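Local coordinates for Sodium/calcium exchanger membrane region domain-containing protein (Archaeoglobus fulgidus, PDB 4KPP), which probably moves calcium ions across the membrane in exchange for protons, as a member of the sodium/calcium exchanger family, at residues A80-F85 and H98-N103; T105-L110 and I249-S254. All coordinates share one frame; numbering follows the deposited sequence.

Interaction 1. Residues A80-F85 and H98-N103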
loop_
_atom_site.group_PDB
_atom_site.type_symbol
_atom_site.label_atom_id
_atom_site.label_comp_id
_atom_site.label_asym_id
_atom_site.label_seq_id
_atom_site.Cartn_x
_atom_site.Cartn_y
_atom_site.Cartn_z
ATOM N N ALA A 80 -6.570 -4.515 -6.119
ATOM C CA ALA A 80 -7.548 -4.743 -7.176
ATOM C C ALA A 80 -7.030 -4.292 -8.538
ATOM O O ALA A 80 -7.215 -4.987 -9.536
ATOM C CB ALA A 80 -8.856 -4.051 -6.845
ATOM N N VAL A 81 -6.383 -3.131 -8.573
ATOM C CA VAL A 81 -5.802 -2.616 -9.810
ATOM C C VAL A 81 -4.611 -3.461 -10.259
ATOM O O VAL A 81 -4.520 -3.849 -11.425
ATOM C CB VAL A 81 -5.368 -1.138 -9.669
ATOM C CG1 VAL A 81 -4.560 -0.695 -10.886
ATOM C CG2 VAL A 81 -6.584 -0.241 -9.474
ATOM N N ASP A 82 -3.702 -3.753 -9.334
ATOM C CA ASP A 82 -2.543 -4.572 -9.664
ATOM C C ASP A 82 -2.984 -5.997 -9.973
ATOM O O ASP A 82 -2.402 -6.668 -10.826
ATOM C CB ASP A 82 -1.534 -4.573 -8.519
ATOM C CG ASP A 82 -0.133 -4.921 -8.981
ATOM O OD1 ASP A 82 0.046 -5.226 -10.181
ATOM O OD2 ASP A 82 0.790 -4.897 -8.139
ATOM N N GLY A 83 -4.020 -6.448 -9.273
ATOM C CA GLY A 83 -4.599 -7.755 -9.514
ATOM C C GLY A 83 -5.187 -7.863 -10.907
ATOM O O GLY A 83 -5.090 -8.912 -11.546
ATOM N N TYR A 84 -5.800 -6.780 -11.380
ATOM C CA TYR A 84 -6.355 -6.757 -12.728
ATOM C C TYR A 84 -5.260 -6.929 -13.770
ATOM O O TYR A 84 -5.416 -7.683 -14.725
ATOM C CB TYR A 84 -7.126 -5.457 -12.994
ATOM C CG TYR A 84 -7.496 -5.280 -14.454
ATOM C CD1 TYR A 84 -8.585 -5.947 -15.000
ATOM C CD2 TYR A 84 -6.749 -4.457 -15.289
ATOM C CE1 TYR A 84 -8.922 -5.799 -16.333
ATOM C CE2 TYR A 84 -7.078 -4.305 -16.624
ATOM C CZ TYR A 84 -8.165 -4.977 -17.138
ATOM O OH TYR A 84 -8.497 -4.829 -18.463
ATOM N N PHE A 85 -4.160 -6.208 -13.584
ATOM C CA PHE A 85 -3.003 -6.309 -14.468
ATOM C C PHE A 85 -2.433 -7.725 -14.484
ATOM O O PHE A 85 -2.054 -8.239 -15.533
ATOM C CB PHE A 85 -1.910 -5.335 -14.026
ATOM C CG PHE A 85 -2.222 -3.898 -14.315
ATOM C CD1 PHE A 85 -2.894 -3.544 -15.469
ATOM C CD2 PHE A 85 -1.838 -2.902 -13.433
ATOM C CE1 PHE A 85 -3.178 -2.229 -15.743
ATOM C CE2 PHE A 85 -2.121 -1.578 -13.700
ATOM C CZ PHE A 85 -2.792 -1.242 -14.857
ATOM N N HIS A 98 4.461 -6.929 -17.960
ATOM C CA HIS A 98 5.315 -5.891 -17.398
ATOM C C HIS A 98 4.520 -4.980 -16.471
ATOM O O HIS A 98 5.031 -4.545 -15.442
ATOM C CB HIS A 98 5.968 -5.056 -18.503
ATOM C CG HIS A 98 6.513 -5.868 -19.636
ATOM N ND1 HIS A 98 7.550 -6.763 -19.481
ATOM C CD2 HIS A 98 6.170 -5.916 -20.943
ATOM C CE1 HIS A 98 7.817 -7.330 -20.642
ATOM N NE2 HIS A 98 6.992 -6.833 -21.549
ATOM N N TYR A 99 3.274 -4.693 -16.842
ATOM C CA TYR A 99 2.439 -3.768 -16.076
ATOM C C TYR A 99 2.213 -4.236 -14.639
ATOM O O TYR A 99 2.165 -3.423 -13.716
ATOM C CB TYR A 99 1.092 -3.536 -16.768
ATOM C CG TYR A 99 1.176 -2.803 -18.094
ATOM C CD1 TYR A 99 2.333 -2.129 -18.477
ATOM C CD2 TYR A 99 0.090 -2.779 -18.961
ATOM C CE1 TYR A 99 2.404 -1.460 -19.693
ATOM C CE2 TYR A 99 0.151 -2.111 -20.175
ATOM C CZ TYR A 99 1.307 -1.455 -20.536
ATOM O OH TYR A 99 1.361 -0.794 -21.744
ATOM N N ALA A 100 2.082 -5.546 -14.454
ATOM C CA ALA A 100 1.824 -6.110 -13.134
ATOM C C ALA A 100 2.954 -5.785 -12.170
ATOM O O ALA A 100 2.716 -5.415 -11.019
ATOM C CB ALA A 100 1.619 -7.619 -13.224
ATOM N N THR A 101 4.186 -5.910 -12.648
ATOM C CA THR A 101 5.347 -5.652 -11.805
ATOM C C THR A 101 5.633 -4.158 -11.687
ATOM O O THR A 101 6.003 -3.672 -10.618
ATOM C CB THR A 101 6.593 -6.391 -12.312
ATOM O OG1 THR A 101 6.283 -7.780 -12.479
ATOM C CG2 THR A 101 7.731 -6.245 -11.313
ATOM N N ALA A 102 5.446 -3.433 -12.785
ATOM C CA ALA A 102 5.633 -1.984 -12.793
ATOM C C ALA A 102 4.673 -1.288 -11.830
ATOM O O ALA A 102 5.057 -0.353 -11.133
ATOM C CB ALA A 102 5.474 -1.428 -14.203
ATOM N N ASN A 103 3.424 -1.744 -11.799
ATOM C CA ASN A 103 2.422 -1.166 -10.905
ATOM C C ASN A 103 2.738 -1.455 -9.440
ATOM O O ASN A 103 2.553 -0.605 -8.568
ATOM C CB ASN A 103 1.024 -1.680 -11.262
ATOM C CG ASN A 103 -0.063 -1.055 -10.409
ATOM O OD1 ASN A 103 -0.474 -1.618 -9.395
ATOM N ND2 ASN A 103 -0.535 0.118 -10.821
#

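Interaction 2. Residues T105-L110 and I249-S254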
loop_
_atom_site.group_PDB
_atom_site.type_symbol
_atom_site.label_atom_id
_atom_site.label_comp_id
_atom_site.label_asym_id
_atom_site.label_seq_id
_atom_site.Cartn_x
_atom_site.Cartn_y
_atom_site.Cartn_z
ATOM N N THR A 105 5.799 -2.145 -8.131
ATOM C CA THR A 105 6.996 -1.414 -7.737
ATOM C C THR A 105 6.686 0.071 -7.595
ATOM O O THR A 105 7.213 0.749 -6.707
ATOM C CB THR A 105 8.144 -1.616 -8.746
ATOM O OG1 THR A 105 7.681 -1.310 -10.067
ATOM C CG2 THR A 105 8.643 -3.059 -8.708
ATOM N N GLY A 106 5.818 0.571 -8.469
ATOM C CA GLY A 106 5.371 1.947 -8.385
ATOM C C GLY A 106 4.672 2.216 -7.068
ATOM O O GLY A 106 4.956 3.210 -6.395
ATOM N N ALA A 107 3.765 1.320 -6.695
ATOM C CA ALA A 107 3.021 1.456 -5.449
ATOM C C ALA A 107 3.962 1.512 -4.249
ATOM O O ALA A 107 3.842 2.399 -3.404
ATOM C CB ALA A 107 2.015 0.322 -5.297
ATOM N N ASN A 108 4.905 0.574 -4.195
ATOM C CA ASN A 108 5.871 0.505 -3.101
ATOM C C ASN A 108 6.751 1.740 -2.982
ATOM O O ASN A 108 6.904 2.295 -1.898
ATOM C CB ASN A 108 6.759 -0.736 -3.234
ATOM C CG ASN A 108 6.107 -1.978 -2.674
ATOM O OD1 ASN A 108 6.295 -2.319 -1.508
ATOM N ND2 ASN A 108 5.328 -2.658 -3.501
ATOM N N ARG A 109 7.334 2.163 -4.097
ATOM C CA ARG A 109 8.269 3.283 -4.082
ATOM C C ARG A 109 7.576 4.618 -3.825
ATOM O O ARG A 109 8.130 5.496 -3.159
ATOM C CB ARG A 109 9.100 3.322 -5.368
ATOM C CG ARG A 109 9.956 2.076 -5.573
ATOM C CD ARG A 109 11.299 2.401 -6.216
ATOM N NE ARG A 109 11.150 2.999 -7.540
ATOM C CZ ARG A 109 11.024 2.303 -8.665
ATOM N NH1 ARG A 109 11.023 0.979 -8.630
ATOM N NH2 ARG A 109 10.894 2.933 -9.823
ATOM N N LEU A 110 6.360 4.759 -4.342
ATOM C CA LEU A 110 5.568 5.962 -4.118
ATOM C C LEU A 110 5.195 6.080 -2.648
ATOM O O LEU A 110 5.158 7.175 -2.090
ATOM C CB LEU A 110 4.295 5.926 -4.963
ATOM C CG LEU A 110 3.396 7.160 -4.916
ATOM C CD1 LEU A 110 3.791 8.156 -6.000
ATOM C CD2 LEU A 110 1.930 6.766 -5.032
ATOM N N ILE A 249 0.691 6.947 -12.052
ATOM C CA ILE A 249 -0.648 7.518 -11.952
ATOM C C ILE A 249 -1.626 6.573 -11.262
ATOM O O ILE A 249 -2.350 6.980 -10.357
ATOM C CB ILE A 249 -1.202 7.942 -13.325
ATOM C CG1 ILE A 249 -0.282 8.983 -13.965
ATOM C CG2 ILE A 249 -2.603 8.515 -13.180
ATOM C CD1 ILE A 249 -0.766 9.473 -15.313
ATOM N N ALA A 250 -1.637 5.311 -11.683
ATOM C CA ALA A 250 -2.538 4.320 -11.093
ATOM C C ALA A 250 -2.359 4.114 -9.579
ATOM O O ALA A 250 -3.347 4.078 -8.851
ATOM C CB ALA A 250 -2.467 2.984 -11.850
ATOM N N PRO A 251 -1.110 3.970 -9.098
ATOM C CA PRO A 251 -0.985 3.827 -7.642
ATOM C C PRO A 251 -1.343 5.108 -6.893
ATOM O O PRO A 251 -1.780 5.038 -5.743
ATOM C CB PRO A 251 0.501 3.507 -7.447
ATOM C CG PRO A 251 0.938 2.941 -8.736
ATOM C CD PRO A 251 0.172 3.699 -9.775
ATOM N N LEU A 252 -1.159 6.258 -7.537
ATOM C CA LEU A 252 -1.485 7.535 -6.915
ATOM C C LEU A 252 -2.962 7.563 -6.548
ATOM O O LEU A 252 -3.339 8.044 -5.482
ATOM C CB LEU A 252 -1.150 8.696 -7.853
ATOM C CG LEU A 252 -0.997 10.062 -7.179
ATOM C CD1 LEU A 252 0.260 10.105 -6.317
ATOM C CD2 LEU A 252 -0.989 11.185 -8.206
ATOM N N ALA A 253 -3.794 7.022 -7.430
ATOM C CA ALA A 253 -5.227 6.952 -7.181
ATOM C C ALA A 253 -5.571 5.885 -6.145
ATOM O O ALA A 253 -6.622 5.943 -5.506
ATOM C CB ALA A 253 -5.974 6.694 -8.480
ATOM N N SER A 254 -4.683 4.907 -5.984
ATOM C CA SER A 254 -4.921 3.809 -5.052
ATOM C C SER A 254 -4.380 4.122 -3.655
ATOM O O SER A 254 -4.939 3.677 -2.654
ATOM C CB SER A 254 -4.300 2.508 -5.580
ATOM O OG SER A 254 -4.834 2.149 -6.846
#

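Interaction 1. Residues A80-F85 and H98-N103
Asn-103 ND2 lies 3.7 Å from Phe-85 CE2 while donating a hydrogen bond to Val-246 O, outside the pair. The other end of the same amide faces Asp-82: Asn-103 OD1 comes to 3.3 Å from Asp-82 CB, and the two side chains run antiparallel past one another with carboxylate and amide planes 63° apart. Asp-82 has CG anti to its backbone N (chi1 -157°); from there OD1 ends beside Ala-100. Asp-82 OD1 stands 2.8 Å from Ala-100 O, a close approach not counted as a hydrogen bond. Glu-78 of the same helix brings a second carboxylate close to Asp-82 OD2.

Phe-85 supplies the apolar half. Tyr-99 CB sits 4.1 Å from Phe-85 CG, over one ring face and nearer the rim than the centre; Asn-103 CG lies in plane at the ring edge, with the amide steeply turned from the ring. At the root of the side chain, Phe-85 CB rests 3.9 Å from Ala-100 CA, in the residue pair whose CA atoms come closest. An alanine in place of Asp-82 would keep the CB contact with Asn-103 but, lacking the carboxylate, would probably leave a gap beside Ala-100 O and the OD1 end of the amide less closely confined.

The segments form a helical hairpin, their axes antiparallel at 156°. Helix 242-267 covers one flank, taking the Asn-103 amide and an edge-to-face stack of Phe-243 with Tyr-99, while Leu-232 of helix 224-237 also meets Tyr-99. Thr-101 and Ala-102 pack on Gln-313 of helix 311-331.

Interaction 2. Residues T105-L110 and I249-S254
Pro-251 marks a kink in helix 242-267, and its ring is pressed against Gly-106 and Ala-107 of helix 96-127. The evidence for the kink is that the proline nitrogen makes no bond to the preceding turn. Its CB lies 3.8 Å from Ala-107 CA, and CG lies 3.8 Å from Ala-107 N, so the ring meets the helix largely through backbone. The CA atoms of Ala-107 and Pro-251, 5.1 Å apart, are the nearest across the pair. Pro-251 CG approaches Gly-106 C to 4.2 Å; a CB at Gly-106 would point at the proline ring, about 3.7 Å from Pro-251 CG, so its absence probably eases the approach.

One turn along, Leu-110 continues the apolar seam. Its chi1 of -176° sets CG anti to the backbone N, and Leu-110 CD2, branching from it, lies 3.9 Å from Leu-252 CD1, the two side chains crossing at about a right angle. Leu-110 CD1 also touches that same methyl, while Leu-252 itself lies on the protein surface.

Just past the kink, Ser-254 OG donates to Ala-250 O at 3.2 Å, with the donor tilted 33° from the carbonyl plane, alongside the weak Ser-254 N to Ala-250 O bond. At a crossing angle of -58°, a proline-kinked membrane helix of the second exchanger range thus packs on a helix of the first, consistent with the internally repeated sodium/calcium exchanger fold.

In the fold
Read from the N terminus, interaction 1 comes first: helix 76-91 turns back through a four-residue linker into helix 96-127, closing a local hairpin with 12 residues between the segments. Interaction 2 then starts farther along that second helix and closes a loop of 138 residues, joining the first sodium/calcium exchanger range to the second. The loops follow in series, neither enclosing nor crossing the other, and share helix 96-127. Their centres are about 10 Å apart and they touch directly: Asn-103 ND2 packs 3.6 Å from Ala-250 CB, and Val-81 CG2 lies 4.0 Å from Ser-254 OG. Helices 76-91, 96-127 and 242-267 thereby form one continuous packed group, away from the bound calcium ion.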